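PDB 6D21: FERM, RhoGEF and pleckstrin domain protein 2 from Danio rerio, which probably acts as a guanine nucleotide exchange factor that activates the small GTPase RAC1, and is represented here by its membrane-targeting FERM domain. Local coordinates for residues Tyr18-Lys23 and Leu30-Arg35; Leu4-Gln9 and Lys63-Gln68; Gly212-Gln217 and Ile222-Trp227. All coordinates share one frame; numbering follows the deposited sequence.

Contact 1. Residues Tyr18-Lys23 and Leu30-Arg35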
loop_
_atom_site.group_PDB
_atom_site.type_symbol
_atom_site.label_atom_id
_atom_site.label_comp_id
_atom_site.label_asym_id
_atom_site.label_seq_id
_atom_site.Cartn_x
_atom_site.Cartn_y
_atom_site.Cartn_z
ATOM N N TYR A 18 -15.464 -7.073 15.048
ATOM C CA TYR A 18 -15.073 -8.466 15.148
ATOM C C TYR A 18 -14.938 -8.880 16.586
ATOM O O TYR A 18 -14.212 -8.247 17.348
ATOM C CB TYR A 18 -13.751 -8.696 14.415
ATOM C CG TYR A 18 -13.875 -8.454 12.945
ATOM C CD1 TYR A 18 -13.791 -7.171 12.430
ATOM C CD2 TYR A 18 -14.104 -9.509 12.069
ATOM C CE1 TYR A 18 -13.923 -6.945 11.088
ATOM C CE2 TYR A 18 -14.242 -9.299 10.735
ATOM C CZ TYR A 18 -14.144 -8.014 10.242
ATOM O OH TYR A 18 -14.269 -7.794 8.900
ATOM N N GLU A 19 -15.632 -9.952 16.958
ATOM C CA GLU A 19 -15.520 -10.475 18.304
ATOM C C GLU A 19 -14.532 -11.631 18.344
ATOM O O GLU A 19 -14.661 -12.604 17.604
ATOM C CB GLU A 19 -16.894 -10.893 18.823
ATOM C CG GLU A 19 -17.966 -9.858 18.512
ATOM C CD GLU A 19 -18.927 -9.650 19.651
ATOM O OE1 GLU A 19 -20.080 -10.132 19.572
ATOM O OE2 GLU A 19 -18.521 -8.988 20.625
ATOM N N LEU A 20 -13.529 -11.488 19.205
ATOM C CA LEU A 20 -12.424 -12.430 19.309
ATOM C C LEU A 20 -12.092 -12.663 20.761
ATOM O O LEU A 20 -12.327 -11.795 21.595
ATOM C CB LEU A 20 -11.179 -11.912 18.589
ATOM C CG LEU A 20 -11.074 -12.016 17.074
ATOM C CD1 LEU A 20 -11.747 -10.833 16.421
ATOM C CD2 LEU A 20 -9.614 -12.104 16.656
ATOM N N GLU A 21 -11.535 -13.825 21.075
ATOM C CA GLU A 21 -11.103 -14.067 22.445
ATOM C C GLU A 21 -9.837 -13.263 22.722
ATOM O O GLU A 21 -9.122 -12.887 21.796
ATOM C CB GLU A 21 -10.865 -15.556 22.694
ATOM C CG GLU A 21 -9.845 -16.185 21.760
ATOM C CD GLU A 21 -9.280 -17.484 22.308
ATOM O OE1 GLU A 21 -9.533 -17.795 23.494
ATOM O OE2 GLU A 21 -8.580 -18.192 21.553
ATOM N N SER A 22 -9.571 -13.005 23.996
ATOM C CA SER A 22 -8.427 -12.206 24.419
ATOM C C SER A 22 -7.085 -12.907 24.161
ATOM O O SER A 22 -6.024 -12.294 24.271
ATOM C CB SER A 22 -8.560 -11.862 25.905
ATOM O OG SER A 22 -7.371 -11.282 26.411
ATOM N N LYS A 23 -7.133 -14.193 23.829
ATOM C CA LYS A 23 -5.923 -14.952 23.543
ATOM C C LYS A 23 -5.544 -14.874 22.064
ATOM O O LYS A 23 -4.574 -15.506 21.642
ATOM C CB LYS A 23 -6.099 -16.422 23.948
ATOM C CG LYS A 23 -5.971 -16.724 25.434
ATOM C CD LYS A 23 -5.827 -18.222 25.644
ATOM C CE LYS A 23 -6.312 -18.688 27.021
ATOM N NZ LYS A 23 -6.013 -17.748 28.140
ATOM N N LEU A 30 -6.992 -11.541 11.158
ATOM C CA LEU A 30 -6.825 -11.535 9.701
ATOM C C LEU A 30 -7.747 -12.536 9.033
ATOM O O LEU A 30 -8.415 -12.214 8.040
ATOM C CB LEU A 30 -5.377 -11.849 9.307
ATOM C CG LEU A 30 -4.305 -10.752 9.315
ATOM C CD1 LEU A 30 -2.928 -11.378 9.466
ATOM C CD2 LEU A 30 -4.355 -9.926 8.043
ATOM N N SER A 31 -7.775 -13.753 9.572
ATOM C CA SER A 31 -8.618 -14.802 9.011
ATOM C C SER A 31 -10.095 -14.446 9.092
ATOM O O SER A 31 -10.831 -14.642 8.129
ATOM C CB SER A 31 -8.369 -16.135 9.723
ATOM O OG SER A 31 -7.032 -16.551 9.498
ATOM N N ASP A 32 -10.527 -13.930 10.241
ATOM C CA ASP A 32 -11.915 -13.530 10.418
ATOM C C ASP A 32 -12.299 -12.388 9.473
ATOM O O ASP A 32 -13.418 -12.357 8.958
ATOM C CB ASP A 32 -12.181 -13.126 11.872
ATOM C CG ASP A 32 -12.198 -14.315 12.814
ATOM O OD1 ASP A 32 -12.194 -15.471 12.326
ATOM O OD2 ASP A 32 -12.223 -14.098 14.045
ATOM N N VAL A 33 -11.379 -11.452 9.244
ATOM C CA VAL A 33 -11.647 -10.361 8.306
ATOM C C VAL A 33 -11.776 -10.918 6.884
ATOM O O VAL A 33 -12.736 -10.598 6.168
ATOM C CB VAL A 33 -10.539 -9.259 8.336
ATOM C CG1 VAL A 33 -10.690 -8.309 7.154
ATOM C CG2 VAL A 33 -10.570 -8.474 9.671
ATOM N N PHE A 34 -10.810 -11.729 6.471
ATOM C CA PHE A 34 -10.857 -12.371 5.149
ATOM C C PHE A 34 -12.163 -13.185 4.959
ATOM O O PHE A 34 -12.781 -13.149 3.892
ATOM C CB PHE A 34 -9.620 -13.276 4.932
ATOM C CG PHE A 34 -8.296 -12.534 4.985
ATOM C CD1 PHE A 34 -8.222 -11.185 4.654
ATOM C CD2 PHE A 34 -7.133 -13.182 5.380
ATOM C CE1 PHE A 34 -7.001 -10.485 4.712
ATOM C CE2 PHE A 34 -5.917 -12.500 5.435
ATOM C CZ PHE A 34 -5.847 -11.151 5.109
ATOM N N ARG A 35 -12.601 -13.898 5.992
ATOM C CA ARG A 35 -13.860 -14.643 5.895
ATOM C C ARG A 35 -15.075 -13.723 5.810
ATOM O O ARG A 35 -15.984 -13.946 5.015
ATOM C CB ARG A 35 -14.028 -15.586 7.079
ATOM C CG ARG A 35 -15.348 -16.372 7.059
ATOM C CD ARG A 35 -15.475 -17.280 8.276
ATOM N NE ARG A 35 -14.172 -17.857 8.594
ATOM C CZ ARG A 35 -13.482 -17.596 9.697
ATOM N NH1 ARG A 35 -12.295 -18.157 9.877
ATOM N NH2 ARG A 35 -13.980 -16.780 10.617
#

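Contact 2. Residues Leu4-Gln9 and Lys63-Gln68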
loop_
_atom_site.group_PDB
_atom_site.type_symbol
_atom_site.label_atom_id
_atom_site.label_comp_id
_atom_site.label_asym_id
_atom_site.label_seq_id
_atom_site.Cartn_x
_atom_site.Cartn_y
_atom_site.Cartn_z
ATOM N N LEU A 4 -12.751 -10.021 23.159
ATOM C CA LEU A 4 -12.471 -8.680 22.649
ATOM C C LEU A 4 -13.375 -8.302 21.490
ATOM O O LEU A 4 -13.838 -9.160 20.745
ATOM C CB LEU A 4 -11.014 -8.552 22.192
ATOM C CG LEU A 4 -9.898 -8.708 23.220
ATOM C CD1 LEU A 4 -8.573 -8.360 22.570
ATOM C CD2 LEU A 4 -10.158 -7.842 24.445
ATOM N N GLN A 5 -13.604 -7.003 21.340
ATOM C CA GLN A 5 -14.328 -6.486 20.198
ATOM C C GLN A 5 -13.441 -5.511 19.442
ATOM O O GLN A 5 -13.073 -4.452 19.949
ATOM C CB GLN A 5 -15.627 -5.818 20.629
ATOM C CG GLN A 5 -16.475 -5.368 19.461
ATOM C CD GLN A 5 -17.902 -5.097 19.861
ATOM O OE1 GLN A 5 -18.164 -4.473 20.891
ATOM N NE2 GLN A 5 -18.839 -5.582 19.059
ATOM N N ILE A 6 -13.092 -5.885 18.221
ATOM C CA ILE A 6 -12.125 -5.121 17.459
ATOM C C ILE A 6 -12.789 -4.547 16.209
ATOM O O ILE A 6 -13.584 -5.204 15.534
ATOM C CB ILE A 6 -10.891 -5.997 17.125
ATOM C CG1 ILE A 6 -10.106 -6.287 18.415
ATOM C CG2 ILE A 6 -9.991 -5.335 16.114
ATOM C CD1 ILE A 6 -8.736 -6.887 18.197
ATOM N N ARG A 7 -12.479 -3.287 15.952
ATOM C CA ARG A 7 -13.062 -2.523 14.871
ATOM C C ARG A 7 -12.086 -2.485 13.697
ATOM O O ARG A 7 -10.935 -2.047 13.840
ATOM C CB ARG A 7 -13.377 -1.109 15.346
ATOM C CG ARG A 7 -13.988 -0.190 14.309
ATOM C CD ARG A 7 -13.559 1.259 14.548
ATOM N NE ARG A 7 -13.758 1.725 15.920
ATOM C CZ ARG A 7 -14.730 2.545 16.304
ATOM N NH1 ARG A 7 -15.622 2.998 15.430
ATOM N NH2 ARG A 7 -14.804 2.916 17.570
ATOM N N VAL A 8 -12.534 -2.947 12.540
ATOM C CA VAL A 8 -11.650 -2.949 11.381
ATOM C C VAL A 8 -12.276 -2.206 10.213
ATOM O O VAL A 8 -13.389 -2.512 9.781
ATOM C CB VAL A 8 -11.300 -4.369 10.933
ATOM C CG1 VAL A 8 -10.500 -4.321 9.633
ATOM C CG2 VAL A 8 -10.528 -5.091 12.032
ATOM N N GLN A 9 -11.550 -1.225 9.706
ATOM C CA GLN A 9 -11.988 -0.486 8.538
ATOM C C GLN A 9 -11.584 -1.189 7.250
ATOM O O GLN A 9 -10.407 -1.509 7.061
ATOM C CB GLN A 9 -11.398 0.920 8.563
ATOM C CG GLN A 9 -11.697 1.717 7.316
ATOM C CD GLN A 9 -11.319 3.170 7.473
ATOM O OE1 GLN A 9 -11.960 3.918 8.224
ATOM N NE2 GLN A 9 -10.255 3.578 6.787
ATOM N N LYS A 63 1.986 -12.743 16.742
ATOM C CA LYS A 63 1.934 -12.240 18.110
ATOM C C LYS A 63 0.490 -12.035 18.572
ATOM O O LYS A 63 -0.420 -11.837 17.757
ATOM C CB LYS A 63 2.690 -10.919 18.218
ATOM C CG LYS A 63 4.195 -11.018 18.043
ATOM C CD LYS A 63 4.840 -9.684 18.423
ATOM C CE LYS A 63 6.346 -9.677 18.201
ATOM N NZ LYS A 63 6.909 -11.045 18.030
ATOM N N LEU A 64 0.293 -12.072 19.883
ATOM C CA LEU A 64 -0.987 -11.744 20.482
ATOM C C LEU A 64 -1.325 -10.301 20.174
ATOM O O LEU A 64 -0.449 -9.434 20.215
ATOM C CB LEU A 64 -0.955 -11.949 21.993
ATOM C CG LEU A 64 -0.704 -13.373 22.474
ATOM C CD1 LEU A 64 -0.809 -13.416 23.979
ATOM C CD2 LEU A 64 -1.694 -14.321 21.834
ATOM N N ILE A 65 -2.591 -10.045 19.875
ATOM C CA ILE A 65 -3.027 -8.692 19.591
ATOM C C ILE A 65 -2.817 -7.807 20.812
ATOM O O ILE A 65 -2.317 -6.689 20.674
ATOM C CB ILE A 65 -4.489 -8.654 19.173
ATOM C CG1 ILE A 65 -4.678 -9.473 17.896
ATOM C CG2 ILE A 65 -4.943 -7.213 18.969
ATOM C CD1 ILE A 65 -6.112 -9.585 17.463
ATOM N N VAL A 66 -3.159 -8.319 21.999
ATOM C CA VAL A 66 -3.052 -7.529 23.235
ATOM C C VAL A 66 -1.608 -7.154 23.580
ATOM O O VAL A 66 -1.368 -6.241 24.366
ATOM C CB VAL A 66 -3.676 -8.260 24.471
ATOM C CG1 VAL A 66 -5.200 -8.206 24.426
ATOM C CG2 VAL A 66 -3.167 -9.700 24.610
ATOM N N LYS A 67 -0.653 -7.862 22.996
ATOM C CA LYS A 67 0.756 -7.537 23.165
ATOM C C LYS A 67 1.256 -6.501 22.148
ATOM O O LYS A 67 2.403 -6.073 22.215
ATOM C CB LYS A 67 1.606 -8.809 23.054
ATOM C CG LYS A 67 1.612 -9.690 24.301
ATOM C CD LYS A 67 2.841 -10.604 24.329
ATOM C CE LYS A 67 3.060 -11.210 25.715
ATOM N NZ LYS A 67 4.339 -11.975 25.808
ATOM N N GLN A 68 0.415 -6.112 21.193
ATOM C CA GLN A 68 0.847 -5.176 20.151
ATOM C C GLN A 68 0.175 -3.815 20.276
ATOM O O GLN A 68 0.715 -2.800 19.825
ATOM C CB GLN A 68 0.567 -5.754 18.763
ATOM C CG GLN A 68 1.137 -7.144 18.524
ATOM C CD GLN A 68 0.872 -7.633 17.113
ATOM O OE1 GLN A 68 1.227 -6.972 16.139
ATOM N NE2 GLN A 68 0.237 -8.792 16.997
#

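Contact 3. Residues Gly212-Gln217 and Ile222-Trp227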
loop_
_atom_site.group_PDB
_atom_site.type_symbol
_atom_site.label_atom_id
_atom_site.label_comp_id
_atom_site.label_asym_id
_atom_site.label_seq_id
_atom_site.Cartn_x
_atom_site.Cartn_y
_atom_site.Cartn_z
ATOM N N GLY A 212 12.631 -6.383 -5.890
ATOM C CA GLY A 212 13.781 -6.178 -5.028
ATOM C C GLY A 212 13.782 -4.827 -4.347
ATOM O O GLY A 212 12.717 -4.279 -4.059
ATOM N N LEU A 213 14.965 -4.278 -4.076
ATOM C CA LEU A 213 15.018 -3.016 -3.327
ATOM C C LEU A 213 15.134 -1.811 -4.256
ATOM O O LEU A 213 15.684 -1.901 -5.355
ATOM C CB LEU A 213 16.170 -3.019 -2.321
ATOM C CG LEU A 213 15.833 -3.570 -0.930
ATOM C CD1 LEU A 213 15.557 -5.072 -0.953
ATOM C CD2 LEU A 213 16.933 -3.265 0.045
ATOM N N GLN A 214 14.597 -0.685 -3.815
ATOM C CA GLN A 214 14.718 0.547 -4.577
ATOM C C GLN A 214 15.298 1.657 -3.720
ATOM O O GLN A 214 15.144 1.662 -2.502
ATOM C CB GLN A 214 13.371 0.985 -5.131
ATOM C CG GLN A 214 12.796 0.040 -6.130
ATOM C CD GLN A 214 11.290 0.171 -6.218
ATOM O OE1 GLN A 214 10.646 0.660 -5.292
ATOM N NE2 GLN A 214 10.719 -0.271 -7.332
ATOM N N VAL A 215 15.969 2.593 -4.381
ATOM C CA VAL A 215 16.558 3.735 -3.715
ATOM C C VAL A 215 16.030 4.998 -4.363
ATOM O O VAL A 215 16.121 5.165 -5.588
ATOM C CB VAL A 215 18.093 3.721 -3.793
ATOM C CG1 VAL A 215 18.656 4.929 -3.062
ATOM C CG2 VAL A 215 18.640 2.432 -3.209
ATOM N N PHE A 216 15.467 5.882 -3.548
ATOM C CA PHE A 216 14.947 7.141 -4.058
ATOM C C PHE A 216 15.674 8.319 -3.465
ATOM O O PHE A 216 16.035 8.306 -2.293
ATOM C CB PHE A 216 13.464 7.277 -3.752
ATOM C CG PHE A 216 12.583 6.404 -4.584
ATOM C CD1 PHE A 216 12.357 5.081 -4.226
ATOM C CD2 PHE A 216 11.945 6.914 -5.705
ATOM C CE1 PHE A 216 11.524 4.280 -4.980
ATOM C CE2 PHE A 216 11.109 6.123 -6.465
ATOM C CZ PHE A 216 10.896 4.799 -6.108
ATOM N N GLN A 217 15.881 9.342 -4.284
ATOM C CA GLN A 217 16.301 10.647 -3.794
ATOM C C GLN A 217 15.160 11.588 -4.090
ATOM O O GLN A 217 14.886 11.879 -5.253
ATOM C CB GLN A 217 17.592 11.115 -4.460
ATOM C CG GLN A 217 18.221 12.336 -3.816
ATOM C CD GLN A 217 19.559 12.706 -4.438
ATOM O OE1 GLN A 217 20.021 12.064 -5.387
ATOM N NE2 GLN A 217 20.192 13.743 -3.900
ATOM N N ILE A 222 16.713 6.513 -7.936
ATOM C CA ILE A 222 18.123 6.499 -8.323
ATOM C C ILE A 222 18.642 5.100 -8.669
ATOM O O ILE A 222 19.609 4.968 -9.415
ATOM C CB ILE A 222 19.017 7.079 -7.205
ATOM C CG1 ILE A 222 18.383 8.338 -6.627
ATOM C CG2 ILE A 222 20.400 7.401 -7.736
ATOM C CD1 ILE A 222 18.272 9.456 -7.638
ATOM N N ASN A 223 18.005 4.057 -8.139
ATOM C CA ASN A 223 18.540 2.710 -8.323
ATOM C C ASN A 223 17.593 1.584 -7.950
ATOM O O ASN A 223 16.731 1.755 -7.102
ATOM C CB ASN A 223 19.826 2.553 -7.514
ATOM C CG ASN A 223 20.955 1.980 -8.336
ATOM O OD1 ASN A 223 20.769 1.017 -9.086
ATOM N ND2 ASN A 223 22.130 2.578 -8.213
ATOM N N THR A 224 17.782 0.434 -8.593
ATOM C CA THR A 224 17.026 -0.779 -8.303
ATOM C C THR A 224 17.949 -1.990 -8.197
ATOM O O THR A 224 18.680 -2.311 -9.141
ATOM C CB THR A 224 15.965 -1.060 -9.386
ATOM O OG1 THR A 224 14.974 -0.017 -9.378
ATOM C CG2 THR A 224 15.288 -2.404 -9.128
ATOM N N PHE A 225 17.911 -2.660 -7.047
ATOM C CA PHE A 225 18.687 -3.885 -6.842
ATOM C C PHE A 225 17.767 -5.089 -6.855
ATOM O O PHE A 225 17.021 -5.328 -5.898
ATOM C CB PHE A 225 19.465 -3.816 -5.527
ATOM C CG PHE A 225 20.279 -2.562 -5.385
ATOM C CD1 PHE A 225 21.394 -2.355 -6.178
ATOM C CD2 PHE A 225 19.912 -1.576 -4.477
ATOM C CE1 PHE A 225 22.151 -1.190 -6.062
ATOM C CE2 PHE A 225 20.660 -0.407 -4.357
ATOM C CZ PHE A 225 21.779 -0.216 -5.153
ATOM N N ASN A 226 17.806 -5.834 -7.953
ATOM C CA ASN A 226 16.980 -7.017 -8.102
ATOM C C ASN A 226 17.384 -8.061 -7.093
ATOM O O ASN A 226 18.527 -8.065 -6.633
ATOM C CB ASN A 226 17.094 -7.588 -9.512
ATOM C CG ASN A 226 16.666 -6.606 -10.569
ATOM O OD1 ASN A 226 15.528 -6.137 -10.574
ATOM N ND2 ASN A 226 17.586 -6.265 -11.465
ATOM N N TRP A 227 16.452 -8.945 -6.752
ATOM C CA TRP A 227 16.753 -10.026 -5.819
ATOM C C TRP A 227 17.969 -10.824 -6.259
ATOM O O TRP A 227 18.785 -11.222 -5.428
ATOM C CB TRP A 227 15.568 -10.974 -5.668
ATOM C CG TRP A 227 14.320 -10.349 -5.166
ATOM C CD1 TRP A 227 13.118 -10.314 -5.807
ATOM C CD2 TRP A 227 14.134 -9.666 -3.917
ATOM N NE1 TRP A 227 12.188 -9.662 -5.033
ATOM C CE2 TRP A 227 12.786 -9.251 -3.871
ATOM C CE3 TRP A 227 14.968 -9.368 -2.838
ATOM C CZ2 TRP A 227 12.254 -8.558 -2.783
ATOM C CZ3 TRP A 227 14.436 -8.672 -1.756
ATOM C CH2 TRP A 227 13.096 -8.279 -1.737
HETATM O O HOH W 1 12.543 -0.494 -9.766
#

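Contact 1. Residues Tyr18-Lys23 and Leu30-Arg35
The ring of Tyr-18 receives Val-33 over one face: CG2 sits 4.0 Å from the ring centroid and 22° off its normal, a CH-pi contact displaced toward the rim that carries the hydroxyl. Its nearest ring atom is Tyr-18 CZ, 3.6 Å from Val-33 CG2. At the ring edge, near its plane, the helix backbone takes over, and Asp-32 O lies 3.6 Å from Tyr-18 CE2. The carboxylate of Asp-32 runs almost parallel to the ring, the planes 10° apart, but the two side chains slide past each other in opposite directions and meet through Tyr-18 CD2 and Asp-32 CB at 4.1 Å. Tyr-18 CG stands anti to the carbonyl carbon (chi1 -64°), which carries the ring across the flank of the helix, its OH 3.7 Å from Val-33 CA.

Strand 18-21 and helix 30-35 run roughly antiparallel, their axes 9.7 Å apart. The helix packs on one face of the mixed sheet, as in the ubiquitin-like beta-grasp fold of the FERM N-terminal lobe. Were Tyr-18 replaced by an alanine, Val-33 CG2 would probably lose the face it rests on and a gap would open between strand and helix.

One turn along the helix, Arg-35 NH2 forms a salt bridge with Asp-32 OD1 at 2.8 Å, approaching from above the carboxylate plane. The other oxygen, OD2, faces the strand and lies 3.9 Å from Leu-20 CG, an apolar neighbour. Leu-20 also packs on Leu-28 and Leu-29, while Val-33 reaches Val-8 and Leu-47 in the sheet.

Contact 2. Residues Leu4-Gln9 and Lys63-Gln68
Apolar contacts alone cross between strand 4-9 and the loop 63-68. Ile-6 and Ile-65 reach toward each other tip to tip, their CD1 methyls 3.8 Å apart, and Ile-6 CD1 also touches Ile-65 CG2 at 3.9 Å, lodging against both branches of its partner. In Ile-65, CG1 stands anti to the carbonyl carbon (chi1 -61°), which carries CD1 toward the strand. Nearer the surface, Leu-4 CD1 meets Val-66 CG1 at 3.9 Å, the two side chains meeting at a slant. Leu-29 of helix 26-36 touches both isoleucines, and Met-73 also packs on Leu-4.

No hydrogen bond crosses between the segments; those of 63-68 are local to the loop, which takes a short turn at 65-67 on the way from strand 56-58 to strand 76-81. Gln-68 N donates to Ile-65 O at 2.8 Å, closing the turn. The Gln-68 side chain folds back, its NE2 making weak bonds to Lys-63 O at 3.2 Å and Leu-64 O at 3.4 Å, and it also bonds to Asp-60 O.

The polar bonds thus shape the loop internally, whereas its seat against this strand of the ubiquitin-like lobe rests on methyl packing without directional bonds: a fit by shape and burial, not by backbone pairing.

Contact 3. Residues Gly212-Gln217 and Ile222-Trp227
Val-215 O is gripped by two backbone donors of the facing strand, Ile-222 N at 2.8 Å and, weakly, Asn-223 N at 3.4 Å. Two residues thus oppose one, which makes a classic beta bulge. Beyond it the strands pair regularly: Val-215 N donates to Asn-223 O at 2.9 Å, and Leu-213 and Phe-225 exchange a reciprocal pair of bonds. On the face carrying Leu-213, Val-215 and Phe-225, Val-215 CG2 packs against Phe-225 CE2 at 3.7 Å. With CG1 of Val-215 anti to the backbone N (chi1 -179°), CG2 falls beside that N and is turned to the ring. On the other face Gln-214 and Thr-224 lie side by side, and Gln-214 NE2 donates to a water at 3.0 Å that also sits close to Thr-224 OG1.

At the far end the indole of Trp-227 lies over Gly-212, whose CA is 3.6 Å from the centroid of the six-membered ring, 17° off its normal. Gly-212 CA also makes a CA-H...O contact with Phe-225 O. Trp-227 NE1 bonds to His-210 O, and Leu-213 CD1 touches CZ3 of the indole at 3.9 Å. At the bulge, Ile-222 CG1 lies against Gln-217 CB at 3.6 Å. Paired antiparallel, the strands form a beta hairpin with its second strand outermost in the sheet of the PH-like C-terminal lobe of the FERM domain.

In the fold
Contacts 1 and 2 belong to one ubiquitin-like lobe and touch: strands 3-9 and 15-21 are sheet neighbours, and contact 1 is nested in the chain loop closed by contact 2. Helix 26-36 is shared ground, its Leu-29 taking part in the surroundings of both. Contact 1 is buried, joining sheet to helix through an aromatic face; contact 2 runs from buried isoleucines to an exposed valine. Neither has a hydrogen bond across it. Contact 3, about 36 Å from contact 1 between centres, lies in the PH-like lobe; it is largely buried, with an exposed rim at Gln-217, Ile-222 and Asn-223, but as paired strands it is carried by backbone bonds.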